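Local coordinates for shikimate dehydrogenase (NADP(+)) (Thermus thermophilus, PDB 2CY0), which catalyses the reversible NADPH-linked reduction of 3-dehydroshikimate to shikimate, the fourth of seven steps in the biosynthesis of chorismate, at residues B[86-91]-B[240-245]; B[200-205]-B[221-226]. All coordinates share one frame; numbering follows the deposited sequence.

Contact 1: residues B[86-91]-B[240-245]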
loop_
_atom_site.group_PDB
_atom_site.type_symbol
_atom_site.label_atom_id
_atom_site.label_comp_id
_atom_site.label_asym_id
_atom_site.label_seq_id
_atom_site.Cartn_x
_atom_site.Cartn_y
_atom_site.Cartn_z
ATOM N N THR B 86 9.979 6.837 -3.553
ATOM C CA THR B 86 9.484 5.541 -3.116
ATOM C C THR B 86 8.290 5.044 -3.917
ATOM O O THR B 86 7.253 5.701 -3.993
ATOM C CB THR B 86 9.113 5.589 -1.626
ATOM O OG1 THR B 86 10.241 6.066 -0.876
ATOM C CG2 THR B 86 8.723 4.204 -1.129
ATOM N N VAL B 87 8.453 3.866 -4.510
ATOM C CA VAL B 87 7.407 3.247 -5.308
ATOM C C VAL B 87 6.967 1.935 -4.665
ATOM O O VAL B 87 7.800 1.120 -4.271
ATOM C CB VAL B 87 7.902 2.956 -6.746
ATOM C CG1 VAL B 87 6.801 2.284 -7.555
ATOM C CG2 VAL B 87 8.339 4.251 -7.417
ATOM N N LEU B 88 5.651 1.754 -4.562
ATOM C CA LEU B 88 5.037 0.558 -3.986
ATOM C C LEU B 88 4.293 -0.207 -5.078
ATOM O O LEU B 88 3.556 0.395 -5.861
ATOM C CB LEU B 88 4.037 0.956 -2.892
ATOM C CG LEU B 88 3.031 -0.115 -2.460
ATOM C CD1 LEU B 88 3.756 -1.284 -1.807
ATOM C CD2 LEU B 88 2.032 0.494 -1.485
ATOM N N GLN B 89 4.475 -1.526 -5.119
ATOM C CA GLN B 89 3.807 -2.368 -6.114
ATOM C C GLN B 89 2.794 -3.305 -5.465
ATOM O O GLN B 89 3.133 -4.111 -4.602
ATOM C CB GLN B 89 4.833 -3.187 -6.900
ATOM C CG GLN B 89 4.234 -4.084 -7.988
ATOM C CD GLN B 89 3.651 -5.374 -7.444
ATOM O OE1 GLN B 89 2.434 -5.577 -7.447
ATOM N NE2 GLN B 89 4.520 -6.255 -6.969
ATOM N N VAL B 90 1.550 -3.188 -5.906
ATOM C CA VAL B 90 0.461 -3.989 -5.383
ATOM C C VAL B 90 -0.451 -4.370 -6.538
ATOM O O VAL B 90 -0.938 -3.503 -7.253
ATOM C CB VAL B 90 -0.348 -3.185 -4.358
ATOM C CG1 VAL B 90 -1.629 -3.867 -4.099
ATOM C CG2 VAL B 90 0.430 -3.035 -3.068
ATOM N N GLU B 91 -0.693 -5.666 -6.705
ATOM C CA GLU B 91 -1.539 -6.167 -7.788
ATOM C C GLU B 91 -1.098 -5.653 -9.155
ATOM O O GLU B 91 -1.926 -5.371 -10.018
ATOM C CB GLU B 91 -3.005 -5.791 -7.548
ATOM C CG GLU B 91 -3.847 -6.908 -6.955
ATOM C CD GLU B 91 -5.270 -6.470 -6.644
ATOM O OE1 GLU B 91 -5.797 -5.597 -7.366
ATOM O OE2 GLU B 91 -5.866 -7.008 -5.684
ATOM N N PHE B 240 10.395 1.554 4.060
ATOM C CA PHE B 240 10.199 0.157 4.430
ATOM C C PHE B 240 8.819 -0.051 5.058
ATOM O O PHE B 240 8.135 -1.027 4.744
ATOM C CB PHE B 240 11.287 -0.305 5.406
ATOM C CG PHE B 240 11.484 -1.795 5.434
ATOM C CD1 PHE B 240 12.352 -2.410 4.535
ATOM C CD2 PHE B 240 10.742 -2.590 6.292
ATOM C CE1 PHE B 240 12.493 -3.795 4.507
ATOM C CE2 PHE B 240 10.873 -3.982 6.274
ATOM C CZ PHE B 240 11.741 -4.585 5.373
ATOM N N ARG B 241 8.417 0.859 5.948
ATOM C CA ARG B 241 7.105 0.773 6.599
ATOM C C ARG B 241 6.030 0.809 5.522
ATOM O O ARG B 241 5.027 0.090 5.575
ATOM C CB ARG B 241 6.869 1.966 7.541
ATOM C CG ARG B 241 5.536 1.867 8.299
ATOM C CD ARG B 241 4.994 3.204 8.802
ATOM N NE ARG B 241 3.961 2.979 9.811
ATOM C CZ ARG B 241 2.800 3.629 9.888
ATOM N NH1 ARG B 241 2.488 4.572 9.010
ATOM N NH2 ARG B 241 1.938 3.320 10.848
ATOM N N LEU B 242 6.254 1.673 4.544
ATOM C CA LEU B 242 5.337 1.849 3.440
ATOM C C LEU B 242 5.146 0.538 2.660
ATOM O O LEU B 242 4.029 0.167 2.304
ATOM C CB LEU B 242 5.889 2.947 2.542
ATOM C CG LEU B 242 4.959 3.590 1.530
ATOM C CD1 LEU B 242 5.471 4.984 1.195
ATOM C CD2 LEU B 242 4.875 2.712 0.294
ATOM N N TRP B 243 6.241 -0.171 2.414
ATOM C CA TRP B 243 6.173 -1.427 1.680
ATOM C C TRP B 243 5.623 -2.594 2.482
ATOM O O TRP B 243 4.896 -3.421 1.945
ATOM C CB TRP B 243 7.558 -1.827 1.174
ATOM C CG TRP B 243 8.174 -0.847 0.238
ATOM C CD1 TRP B 243 7.547 -0.148 -0.750
ATOM C CD2 TRP B 243 9.553 -0.489 0.173
ATOM N NE1 TRP B 243 8.454 0.625 -1.432
ATOM C CE2 TRP B 243 9.694 0.434 -0.886
ATOM C CE3 TRP B 243 10.688 -0.858 0.905
ATOM C CZ2 TRP B 243 10.924 0.993 -1.228
ATOM C CZ3 TRP B 243 11.907 -0.303 0.569
ATOM C CH2 TRP B 243 12.016 0.615 -0.492
ATOM N N THR B 244 5.960 -2.658 3.767
ATOM C CA THR B 244 5.547 -3.787 4.591
ATOM C C THR B 244 4.621 -3.504 5.768
ATOM O O THR B 244 3.915 -4.399 6.234
ATOM C CB THR B 244 6.780 -4.494 5.161
ATOM O OG1 THR B 244 7.384 -3.657 6.155
ATOM C CG2 THR B 244 7.805 -4.760 4.062
ATOM N N GLY B 245 4.635 -2.271 6.256
ATOM C CA GLY B 245 3.820 -1.940 7.403
ATOM C C GLY B 245 4.650 -2.010 8.677
ATOM O O GLY B 245 4.164 -1.687 9.761
#
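Trp243, in the last turn of helix 229-244, turns the edge of its indole to Val87 and Leu88 of strand 86-90, with Thr86 meeting the ring obliquely, so helix 229-244 packs on the mixed sheet of the substrate-binding domain. The short helical and strand segments run almost parallel, at 9°, with axes 8.8 Å apart. From CB, the Trp243 side chain sets off with CG anti to its own carbonyl carbon (chi1 -61°), which brings the pyrrole edge down to the strand. Trp243 CD1 lies 4.1 Å from Leu88 CD1, a methyl near the ring plane. The next atom, Trp243 NE1, donates a hydrogen bond of 3.0 Å to Val87 O; the bond is bent, with an angle of 140° at the hydrogen, and approaches from above the carbonyl plane. Thr86 CG2 is 3.6 Å from Trp243 NE1 and, further on, 3.9 Å from both Trp243 CE2 and Trp243 CZ2. Phe4 stacks on the indole, and His20 also meets the ring. An alanine at Trp243 would remove both the ring and the N-H, which would probably open a gap between Phe4 and the strand and cost Val87 O this donor. Leu88 of the second subunit packs on its counterpart here and Arg55 of that subunit bonds to Leu242 O, placing the contact in the dimer interface. Thr86 itself follows the shikimate-binding residue Asn85 in sequence, and its OG1 bonds to Thr99. The residue preceding Trp243, Leu242, also reaches the strand, and its branched end divides the work: Leu242 CD2 sits 3.7 Å from Leu88 CB, whereas Leu242 CD1 is turned to Thr86 CG2 at 4.1 Å.

Contact 2: residues B[200-205]-B[221-226]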
loop_
_atom_site.group_PDB
_atom_site.type_symbol
_atom_site.label_atom_id
_atom_site.label_comp_id
_atom_site.label_asym_id
_atom_site.label_seq_id
_atom_site.Cartn_x
_atom_site.Cartn_y
_atom_site.Cartn_z
ATOM N N GLY B 200 19.925 29.080 17.338
ATOM C CA GLY B 200 19.327 28.100 16.446
ATOM C C GLY B 200 19.997 26.771 16.147
ATOM O O GLY B 200 20.725 26.211 16.965
ATOM N N ALA B 201 19.736 26.266 14.946
ATOM C CA ALA B 201 20.289 24.987 14.523
ATOM C C ALA B 201 20.502 24.889 13.013
ATOM O O ALA B 201 19.848 25.574 12.224
ATOM C CB ALA B 201 19.379 23.869 14.982
ATOM N N ALA B 202 21.425 24.020 12.619
ATOM C CA ALA B 202 21.724 23.820 11.209
ATOM C C ALA B 202 21.756 22.334 10.884
ATOM O O ALA B 202 22.151 21.511 11.711
ATOM C CB ALA B 202 23.060 24.461 10.863
ATOM N N VAL B 203 21.331 22.004 9.673
ATOM C CA VAL B 203 21.310 20.631 9.206
ATOM C C VAL B 203 21.878 20.613 7.804
ATOM O O VAL B 203 21.522 21.443 6.966
ATOM C CB VAL B 203 19.878 20.072 9.158
ATOM C CG1 VAL B 203 19.897 18.631 8.644
ATOM C CG2 VAL B 203 19.263 20.136 10.529
ATOM N N ASP B 204 22.769 19.664 7.548
ATOM C CA ASP B 204 23.373 19.554 6.233
ATOM C C ASP B 204 22.903 18.249 5.607
ATOM O O ASP B 204 22.950 17.198 6.245
ATOM C CB ASP B 204 24.905 19.582 6.357
ATOM C CG ASP B 204 25.598 19.895 5.035
ATOM O OD1 ASP B 204 26.785 20.286 5.059
ATOM O OD2 ASP B 204 24.959 19.747 3.974
ATOM N N LEU B 205 22.433 18.318 4.366
ATOM C CA LEU B 205 21.961 17.118 3.681
ATOM C C LEU B 205 23.108 16.360 3.020
ATOM O O LEU B 205 22.930 15.239 2.554
ATOM C CB LEU B 205 20.900 17.473 2.639
ATOM C CG LEU B 205 19.623 18.126 3.182
ATOM C CD1 LEU B 205 18.586 18.190 2.071
ATOM C CD2 LEU B 205 19.086 17.337 4.351
ATOM N N LYS B 221 29.845 28.258 16.038
ATOM C CA LYS B 221 29.021 29.417 16.370
ATOM C C LYS B 221 28.048 29.177 17.516
ATOM O O LYS B 221 27.499 30.127 18.071
ATOM C CB LYS B 221 28.262 29.893 15.132
ATOM C CG LYS B 221 29.115 30.751 14.217
ATOM C CD LYS B 221 29.471 32.065 14.911
ATOM C CE LYS B 221 30.596 32.809 14.201
ATOM N NZ LYS B 221 30.319 33.014 12.754
ATOM N N GLY B 222 27.833 27.913 17.868
ATOM C CA GLY B 222 26.940 27.608 18.971
ATOM C C GLY B 222 25.581 27.068 18.576
ATOM O O GLY B 222 24.700 26.940 19.426
ATOM N N LEU B 223 25.405 26.758 17.294
ATOM C CA LEU B 223 24.143 26.218 16.800
ATOM C C LEU B 223 24.101 24.701 17.008
ATOM O O LEU B 223 25.146 24.045 17.031
ATOM C CB LEU B 223 23.990 26.533 15.307
ATOM C CG LEU B 223 23.557 27.929 14.846
ATOM C CD1 LEU B 223 24.324 29.016 15.568
ATOM C CD2 LEU B 223 23.768 28.018 13.349
ATOM N N LYS B 224 22.905 24.144 17.197
ATOM C CA LYS B 224 22.777 22.693 17.346
ATOM C C LYS B 224 22.951 22.216 15.907
ATOM O O LYS B 224 22.611 22.939 14.973
ATOM C CB LYS B 224 21.377 22.286 17.828
ATOM C CG LYS B 224 20.911 22.913 19.130
ATOM C CD LYS B 224 19.394 22.745 19.298
ATOM C CE LYS B 224 19.047 21.857 20.482
ATOM N NZ LYS B 224 17.808 22.329 21.167
ATOM N N VAL B 225 23.480 21.020 15.707
ATOM C CA VAL B 225 23.660 20.548 14.345
ATOM C C VAL B 225 23.244 19.093 14.159
ATOM O O VAL B 225 23.180 18.323 15.109
ATOM C CB VAL B 225 25.132 20.702 13.888
ATOM C CG1 VAL B 225 25.512 22.174 13.841
ATOM C CG2 VAL B 225 26.053 19.943 14.829
ATOM N N GLN B 226 22.947 18.739 12.916
ATOM C CA GLN B 226 22.562 17.379 12.581
ATOM C C GLN B 226 23.181 17.061 11.227
ATOM O O GLN B 226 23.133 17.880 10.303
ATOM C CB GLN B 226 21.032 17.249 12.511
ATOM C CG GLN B 226 20.541 15.812 12.355
ATOM C CD GLN B 226 19.023 15.687 12.446
ATOM O OE1 GLN B 226 18.295 16.051 11.523
ATOM N NE2 GLN B 226 18.544 15.177 13.571
HETATM O O HOH W 1 21.750 28.161 19.714
#
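Lys224 O accepts the shortest bond of this pairing, 2.8 Å from Ala202 N; the CA of Ala201 also approaches this oxygen, in a CA-H...O contact. The same ladder of a parallel sheet continues on both sides. Lys224 N donates to Gly200 O at 3.0 Å, while Gln226 N reaches Ala202 O at 3.1 Å. The last rung, Asp204 N to Gln226 O, is weak. At the opposite end a water joins Gly200 N to Gly222 O, just where Gly222 closes helix 213-220 in a Schellman motif.

Ala201, Val203, Lys224 and Gln226 share one face of the sheet. There Val203 and Gln226 lie side by side, Val203 CG2 being 3.9 Å from Gln226 CB. With CG anti to the backbone N (chi1 -172°), the extended Gln226 chain runs out to helix 100-111, where NE2 is hydrogen-bonded to Ala107 O. On the other face Ala202 CB lies loosely near Leu223 CD2, 4.4 Å away, and near Val225 CG1 of its bridge partner. Asp204 turns its carboxylate away, to Thr212 and Asn177.

The two strands and helix 213-220 form a beta-alpha-beta unit at one edge of the Rossmann-type NADP-binding domain, with Leu205, an NADP(+)-binding residue, directly after strand 201-204. Helix 213-220 covers Ala202 and Val225, helix 100-111 covers Val203 and Gln226, and strand 174-177 pairs with the far side of strand 201-204.

Contacts 1 and 2 belong to different domains of the enzyme: their centres are 33 Å apart, on opposite sides of the chain's centre, and their nearest atoms are about 15 Å from each other. Both are largely buried, although contact 2 has the exposed Lys224 at its margin, while contact 1 is partly covered by the second subunit. The chemistry differs accordingly. A helix set on a sheet relies on side chains and a single indole-to-backbone bond in contact 1, whereas neighbouring strands in contact 2 are joined by backbone bonds. The chain links them directly, since strand 224-226 is followed by helix 229-244, which runs back to the substrate-binding domain.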